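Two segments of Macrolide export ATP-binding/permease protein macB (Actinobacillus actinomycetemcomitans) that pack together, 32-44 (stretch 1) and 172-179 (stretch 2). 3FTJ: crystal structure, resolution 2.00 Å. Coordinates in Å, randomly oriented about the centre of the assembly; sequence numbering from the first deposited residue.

Stretch 1 (32-44) IQNLKISDANTLS
Stretch 2 (172-179) RIGSITVK

Ile176 lies at the apolar centre of this contact, where the helix that begins at Ile37 packs on the strand that begins at Ser175. The two elements run nearly parallel, 12° apart in N-to-C direction, with axes 9.5 Å apart at closest approach; Ala40 CA lies 6.9 Å from Ile176 CA, and Leu43 CA 8.1 Å from Val178 CA. In the strand, Ile176 and Val178 point toward the helix, whereas Thr177 and Lys179 are out of reach, in the alternation usual for an extended strand. Ile176 (chi1 m, chi2 t; phi/psi -136/122) sets CD1 4.2 Å from Ala40 CB and 4.0 Å from Leu35 CD2, while its CG2 is 4.1 Å from Leu43 CD1. Ala40 points its CB toward the strand, and its backbone is also close, Ala40 N lying 4.1 Å from Ile176 CD1. Leu43 (m, t) also reaches Val178, CD1 to CG1 4.4 Å.

Before the helix, Leu35 (m, t; -67/135) is buried, its CA-to-CB bond directed sideways, with CB 3.7 Å from Ile173 CG1. Ile173 (p, t; -138/169) points its CB away, yet the end of its side chain comes nearer, CD1 lying 4.0 Å from Lys36 O; its CG2 is 3.9 Å from Ile37 CD1 (Ile37 m, m).

Here the backbones meet in a single bridge, Lys36 with Arg172, CA to CA 4.3 Å. Leu35 O accepts a hydrogen bond from Ile173 N (2.9 Å, 158°) and a CA-H...O contact from Arg172 CA (3.2 Å). Lys36 (-128/158) is the N-cap residue; its N donates to Asp39 OD2 at 3.0 Å, and its O accepts from Ala40 N at 3.2 Å, tying the turn to the helix.

At the polar edge, Arg172 (m, t, t, chi4 -99°) donates from NH1 to Gln33 O (2.9 Å, 157°), near the guanidinium plane. Lys36, extended beyond chi1 m, lays CE over one guanidinium face, 3.5 Å from Arg172 NH2, despite like charges: Lys36 NZ is 3.6 Å from Arg172 NH2.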

ATOM      1  N   ILE A  32      -7.855  10.788  10.309  1.00 27.96           N
ATOM      2  CA  ILE A  32      -8.790   9.890  10.970  1.00 29.99           C
ATOM      3  C   ILE A  32      -8.854   8.554  10.246  1.00 25.88           C
ATOM      4  O   ILE A  32      -9.275   8.490   9.094  1.00 25.34           O
ATOM      5  CB  ILE A  32     -10.210  10.473  10.993  1.00 29.12           C
ATOM      6  CG1 ILE A  32     -10.173  11.976  11.269  1.00 34.88           C
ATOM      7  CG2 ILE A  32     -11.074   9.719  12.003  1.00 28.68           C
ATOM      8  CD1 ILE A  32      -9.823  12.312  12.689  1.00 37.26           C
ATOM      9  N   GLN A  33      -8.452   7.483  10.922  1.00 19.83           N
ATOM     10  CA  GLN A  33      -8.437   6.166  10.294  1.00 19.44           C
ATOM     11  C   GLN A  33      -9.749   5.411  10.473  1.00 23.95           C
ATOM     12  O   GLN A  33     -10.029   4.912  11.559  1.00 25.31           O
ATOM     13  CB  GLN A  33      -7.324   5.315  10.889  1.00 22.18           C
ATOM     14  CG  GLN A  33      -5.977   5.540  10.294  1.00 22.26           C
ATOM     15  CD  GLN A  33      -5.008   4.443  10.677  1.00 24.45           C
ATOM     16  OE1 GLN A  33      -4.923   4.039  11.848  1.00 21.51           O
ATOM     17  NE2 GLN A  33      -4.264   3.955   9.692  1.00 24.12           N
ATOM     18  N   ASN A  34     -10.540   5.299   9.408  1.00 21.25           N
ATOM     19  CA  ASN A  34     -11.779   4.535   9.476  1.00 19.23           C
ATOM     20  C   ASN A  34     -11.763   3.294   8.604  1.00 21.29           C
ATOM     21  O   ASN A  34     -12.567   2.378   8.796  1.00 23.28           O
ATOM     22  CB  ASN A  34     -12.983   5.421   9.168  1.00 19.59           C
ATOM     23  CG  ASN A  34     -13.419   6.231  10.366  1.00 24.48           C
ATOM     24  OD1 ASN A  34     -13.651   7.435  10.270  1.00 28.42           O
ATOM     25  ND2 ASN A  34     -13.531   5.570  11.511  1.00 26.36           N
ATOM     26  N   LEU A  35     -10.833   3.246   7.654  1.00 19.53           N
ATOM     27  CA  LEU A  35     -10.646   2.026   6.874  1.00 20.78           C
ATOM     28  C   LEU A  35     -10.118   0.923   7.792  1.00 20.18           C
ATOM     29  O   LEU A  35      -9.213   1.161   8.589  1.00 20.13           O
ATOM     30  CB  LEU A  35      -9.675   2.274   5.714  1.00 19.30           C
ATOM     31  CG  LEU A  35     -10.219   3.196   4.613  1.00 19.25           C
ATOM     32  CD1 LEU A  35      -9.143   3.561   3.601  1.00 19.77           C
ATOM     33  CD2 LEU A  35     -11.414   2.535   3.916  1.00 22.62           C
ATOM     34  N   LYS A  36     -10.688  -0.275   7.676  1.00 19.13           N
ATOM     35  CA  LYS A  36     -10.307  -1.415   8.511  1.00 20.78           C
ATOM     36  C   LYS A  36      -9.989  -2.629   7.670  1.00 17.94           C
ATOM     37  O   LYS A  36     -10.458  -2.762   6.542  1.00 18.61           O
ATOM     38  CB  LYS A  36     -11.443  -1.812   9.461  1.00 21.19           C
ATOM     39  CG  LYS A  36     -12.202  -0.682  10.091  1.00 22.50           C
ATOM     40  CD  LYS A  36     -13.347  -1.238  10.897  1.00 24.65           C
ATOM     41  CE  LYS A  36     -14.146  -0.150  11.592  1.00 36.62           C
ATOM     42  NZ  LYS A  36     -15.110  -0.730  12.610  1.00 42.18           N
ATOM     43  N   ILE A  37      -9.222  -3.542   8.247  1.00 18.76           N
ATOM     44  CA  ILE A  37      -8.928  -4.818   7.604  1.00 20.44           C
ATOM     45  C   ILE A  37     -10.210  -5.582   7.257  1.00 20.32           C
ATOM     46  O   ILE A  37     -10.277  -6.250   6.224  1.00 21.77           O
ATOM     47  CB  ILE A  37      -8.005  -5.686   8.486  1.00 19.79           C
ATOM     48  CG1 ILE A  37      -6.613  -5.056   8.552  1.00 15.64           C
ATOM     49  CG2 ILE A  37      -7.920  -7.107   7.948  1.00 23.86           C
ATOM     50  CD1 ILE A  37      -5.968  -4.859   7.193  1.00 13.60           C
ATOM     51  N   SER A  38     -11.234  -5.465   8.099  1.00 21.72           N
ATOM     52  CA  SER A  38     -12.509  -6.137   7.822  1.00 24.61           C
ATOM     53  C   SER A  38     -13.207  -5.546   6.591  1.00 24.81           C
ATOM     54  O   SER A  38     -13.867  -6.271   5.844  1.00 23.38           O
ATOM     55  CB  SER A  38     -13.442  -6.085   9.032  1.00 24.83           C
ATOM     56  OG  SER A  38     -13.696  -4.753   9.434  1.00 22.96           O
ATOM     57  N   ASP A  39     -13.073  -4.233   6.398  1.00 19.75           N
ATOM     58  CA  ASP A  39     -13.481  -3.603   5.154  1.00 17.79           C
ATOM     59  C   ASP A  39     -12.787  -4.304   3.979  1.00 23.38           C
ATOM     60  O   ASP A  39     -13.445  -4.708   3.016  1.00 20.54           O
ATOM     61  CB  ASP A  39     -13.115  -2.116   5.141  1.00 21.93           C
ATOM     62  CG  ASP A  39     -13.885  -1.300   6.170  1.00 24.19           C
ATOM     63  OD1 ASP A  39     -14.924  -1.767   6.687  1.00 21.33           O
ATOM     64  OD2 ASP A  39     -13.438  -0.167   6.456  1.00 23.95           O
ATOM     65  N   ALA A  40     -11.462  -4.453   4.065  1.00 18.28           N
ATOM     66  CA  ALA A  40     -10.688  -5.106   3.013  1.00 21.01           C
ATOM     67  C   ALA A  40     -11.126  -6.554   2.790  1.00 23.91           C
ATOM     68  O   ALA A  40     -11.150  -7.035   1.658  1.00 23.82           O
ATOM     69  CB  ALA A  40      -9.188  -5.047   3.324  1.00 19.79           C
ATOM     70  N   ASN A  41     -11.473  -7.246   3.867  1.00 25.36           N
ATOM     71  CA  ASN A  41     -11.937  -8.620   3.752  1.00 26.37           C
ATOM     72  C   ASN A  41     -13.240  -8.690   2.957  1.00 27.77           C
ATOM     73  O   ASN A  41     -13.384  -9.502   2.049  1.00 30.88           O
ATOM     74  CB  ASN A  41     -12.120  -9.234   5.140  1.00 29.72           C
ATOM     75  CG  ASN A  41     -12.428 -10.722   5.086  1.00 37.57           C
ATOM     76  OD1 ASN A  41     -13.490 -11.162   5.531  1.00 40.88           O
ATOM     77  ND2 ASN A  41     -11.509 -11.501   4.523  1.00 32.45           N
ATOM     78  N   THR A  42     -14.190  -7.828   3.294  1.00 27.48           N
ATOM     79  CA  THR A  42     -15.461  -7.796   2.581  1.00 24.00           C
ATOM     80  C   THR A  42     -15.286  -7.448   1.105  1.00 26.23           C
ATOM     81  O   THR A  42     -15.938  -8.033   0.233  1.00 23.80           O
ATOM     82  CB  THR A  42     -16.419  -6.821   3.242  1.00 27.35           C
ATOM     83  OG1 THR A  42     -16.649  -7.254   4.586  1.00 28.51           O
ATOM     84  CG2 THR A  42     -17.750  -6.778   2.488  1.00 27.87           C
ATOM     85  N   LEU A  43     -14.391  -6.512   0.817  1.00 22.15           N
ATOM     86  CA  LEU A  43     -14.102  -6.148  -0.565  1.00 25.19           C
ATOM     87  C   LEU A  43     -13.516  -7.329  -1.335  1.00 25.11           C
ATOM     88  O   LEU A  43     -13.855  -7.555  -2.493  1.00 26.63           O
ATOM     89  CB  LEU A  43     -13.155  -4.946  -0.626  1.00 21.42           C
ATOM     90  CG  LEU A  43     -13.736  -3.607  -0.156  1.00 23.38           C
ATOM     91  CD1 LEU A  43     -12.630  -2.577   0.097  1.00 24.75           C
ATOM     92  CD2 LEU A  43     -14.729  -3.073  -1.172  1.00 24.20           C
ATOM     93  N   SER A  44     -12.644  -8.089  -0.687  1.00 24.23           N
ATOM     94  CA  SER A  44     -11.986  -9.215  -1.350  1.00 26.83           C
ATOM     95  C   SER A  44     -12.997 -10.247  -1.825  1.00 29.07           C
ATOM     96  O   SER A  44     -12.681 -11.094  -2.663  1.00 29.05           O
ATOM     97  CB  SER A  44     -10.989  -9.893  -0.417  1.00 26.27           C
ATOM     98  OG  SER A  44     -11.660 -10.479   0.685  1.00 25.41           O
ATOM     99  N   ARG A 172      -6.966  -0.853  11.914  1.00 18.78           N
ATOM    100  CA  ARG A 172      -7.275   0.259  11.019  1.00 20.14           C
ATOM    101  C   ARG A 172      -6.090   0.645  10.151  1.00 19.69           C
ATOM    102  O   ARG A 172      -4.944   0.508  10.564  1.00 15.95           O
ATOM    103  CB  ARG A 172      -7.782   1.456  11.818  1.00 19.41           C
ATOM    104  CG  ARG A 172      -9.209   1.260  12.246  1.00 24.79           C
ATOM    105  CD  ARG A 172      -9.570   2.069  13.463  1.00 27.80           C
ATOM    106  NE  ARG A 172     -10.853   1.628  13.995  1.00 29.01           N
ATOM    107  CZ  ARG A 172     -12.007   2.245  13.765  1.00 35.47           C
ATOM    108  NH1 ARG A 172     -12.036   3.344  13.019  1.00 31.53           N
ATOM    109  NH2 ARG A 172     -13.132   1.768  14.289  1.00 32.08           N
ATOM    110  N   ILE A 173      -6.379   1.134   8.944  1.00 20.38           N
ATOM    111  CA  ILE A 173      -5.343   1.339   7.939  1.00 17.65           C
ATOM    112  C   ILE A 173      -5.480   2.656   7.179  1.00 15.58           C
ATOM    113  O   ILE A 173      -6.500   3.333   7.273  1.00 18.50           O
ATOM    114  CB  ILE A 173      -5.340   0.176   6.937  1.00 17.40           C
ATOM    115  CG1 ILE A 173      -6.737   0.030   6.320  1.00 18.83           C
ATOM    116  CG2 ILE A 173      -4.888  -1.107   7.610  1.00 14.23           C
ATOM    117  CD1 ILE A 173      -6.898  -1.186   5.465  1.00 18.22           C
ATOM    118  N   GLY A 174      -4.445   2.999   6.423  1.00 13.11           N
ATOM    119  CA  GLY A 174      -4.379   4.272   5.733  1.00 16.48           C
ATOM    120  C   GLY A 174      -5.077   4.264   4.390  1.00 19.38           C
ATOM    121  O   GLY A 174      -5.657   5.277   3.978  1.00 18.38           O
ATOM    122  N   SER A 175      -5.021   3.121   3.707  1.00 16.54           N
ATOM    123  CA  SER A 175      -5.699   2.953   2.425  1.00 17.58           C
ATOM    124  C   SER A 175      -5.840   1.483   2.016  1.00 17.99           C
ATOM    125  O   SER A 175      -5.247   0.587   2.618  1.00 17.63           O
ATOM    126  CB  SER A 175      -4.964   3.729   1.325  1.00 20.42           C
ATOM    127  OG  SER A 175      -3.678   3.184   1.073  1.00 20.20           O
ATOM    128  N   ILE A 176      -6.635   1.257   0.978  1.00 17.08           N
ATOM    129  CA  ILE A 176      -6.852  -0.061   0.408  1.00 18.72           C
ATOM    130  C   ILE A 176      -6.799   0.061  -1.105  1.00 20.57           C
ATOM    131  O   ILE A 176      -7.564   0.822  -1.700  1.00 20.58           O
ATOM    132  CB  ILE A 176      -8.261  -0.603   0.772  1.00 16.91           C
ATOM    133  CG1 ILE A 176      -8.410  -0.769   2.285  1.00 21.07           C
ATOM    134  CG2 ILE A 176      -8.537  -1.914   0.055  1.00 17.17           C
ATOM    135  CD1 ILE A 176      -9.859  -0.926   2.741  1.00 18.34           C
ATOM    136  N   THR A 177      -5.905  -0.676  -1.741  1.00 18.30           N
ATOM    137  CA  THR A 177      -5.903  -0.697  -3.195  1.00 22.03           C
ATOM    138  C   THR A 177      -6.575  -1.973  -3.691  1.00 24.62           C
ATOM    139  O   THR A 177      -6.232  -3.070  -3.252  1.00 23.90           O
ATOM    140  CB  THR A 177      -4.487  -0.582  -3.775  1.00 24.48           C
ATOM    141  OG1 THR A 177      -3.875   0.628  -3.302  1.00 25.64           O
ATOM    142  CG2 THR A 177      -4.539  -0.559  -5.297  1.00 25.71           C
ATOM    143  N   VAL A 178      -7.546  -1.816  -4.589  1.00 21.89           N
ATOM    144  CA  VAL A 178      -8.267  -2.947  -5.156  1.00 23.47           C
ATOM    145  C   VAL A 178      -7.911  -3.087  -6.632  1.00 26.10           C
ATOM    146  O   VAL A 178      -7.728  -2.091  -7.333  1.00 27.24           O
ATOM    147  CB  VAL A 178      -9.811  -2.803  -5.012  1.00 25.05           C
ATOM    148  CG1 VAL A 178     -10.211  -2.523  -3.568  1.00 24.02           C
ATOM    149  CG2 VAL A 178     -10.335  -1.718  -5.916  1.00 28.84           C
ATOM    150  N   LYS A 179      -7.792  -4.327  -7.091  1.00 26.79           N
ATOM    151  CA  LYS A 179      -7.616  -4.597  -8.509  1.00 29.39           C
ATOM    152  C   LYS A 179      -8.971  -5.022  -9.030  1.00 33.58           C
ATOM    153  O   LYS A 179      -9.566  -5.979  -8.530  1.00 29.36           O
ATOM    154  CB  LYS A 179      -6.598  -5.712  -8.728  1.00 33.16           C
ATOM    155  CG  LYS A 179      -5.745  -5.564  -9.985  1.00 37.92           C
ATOM    156  CD  LYS A 179      -6.538  -5.821 -11.259  1.00 41.97           C
ATOM    157  CE  LYS A 179      -5.602  -5.929 -12.463  1.00 47.88           C
ATOM    158  NZ  LYS A 179      -6.314  -6.243 -13.737  1.00 59.92           N
TER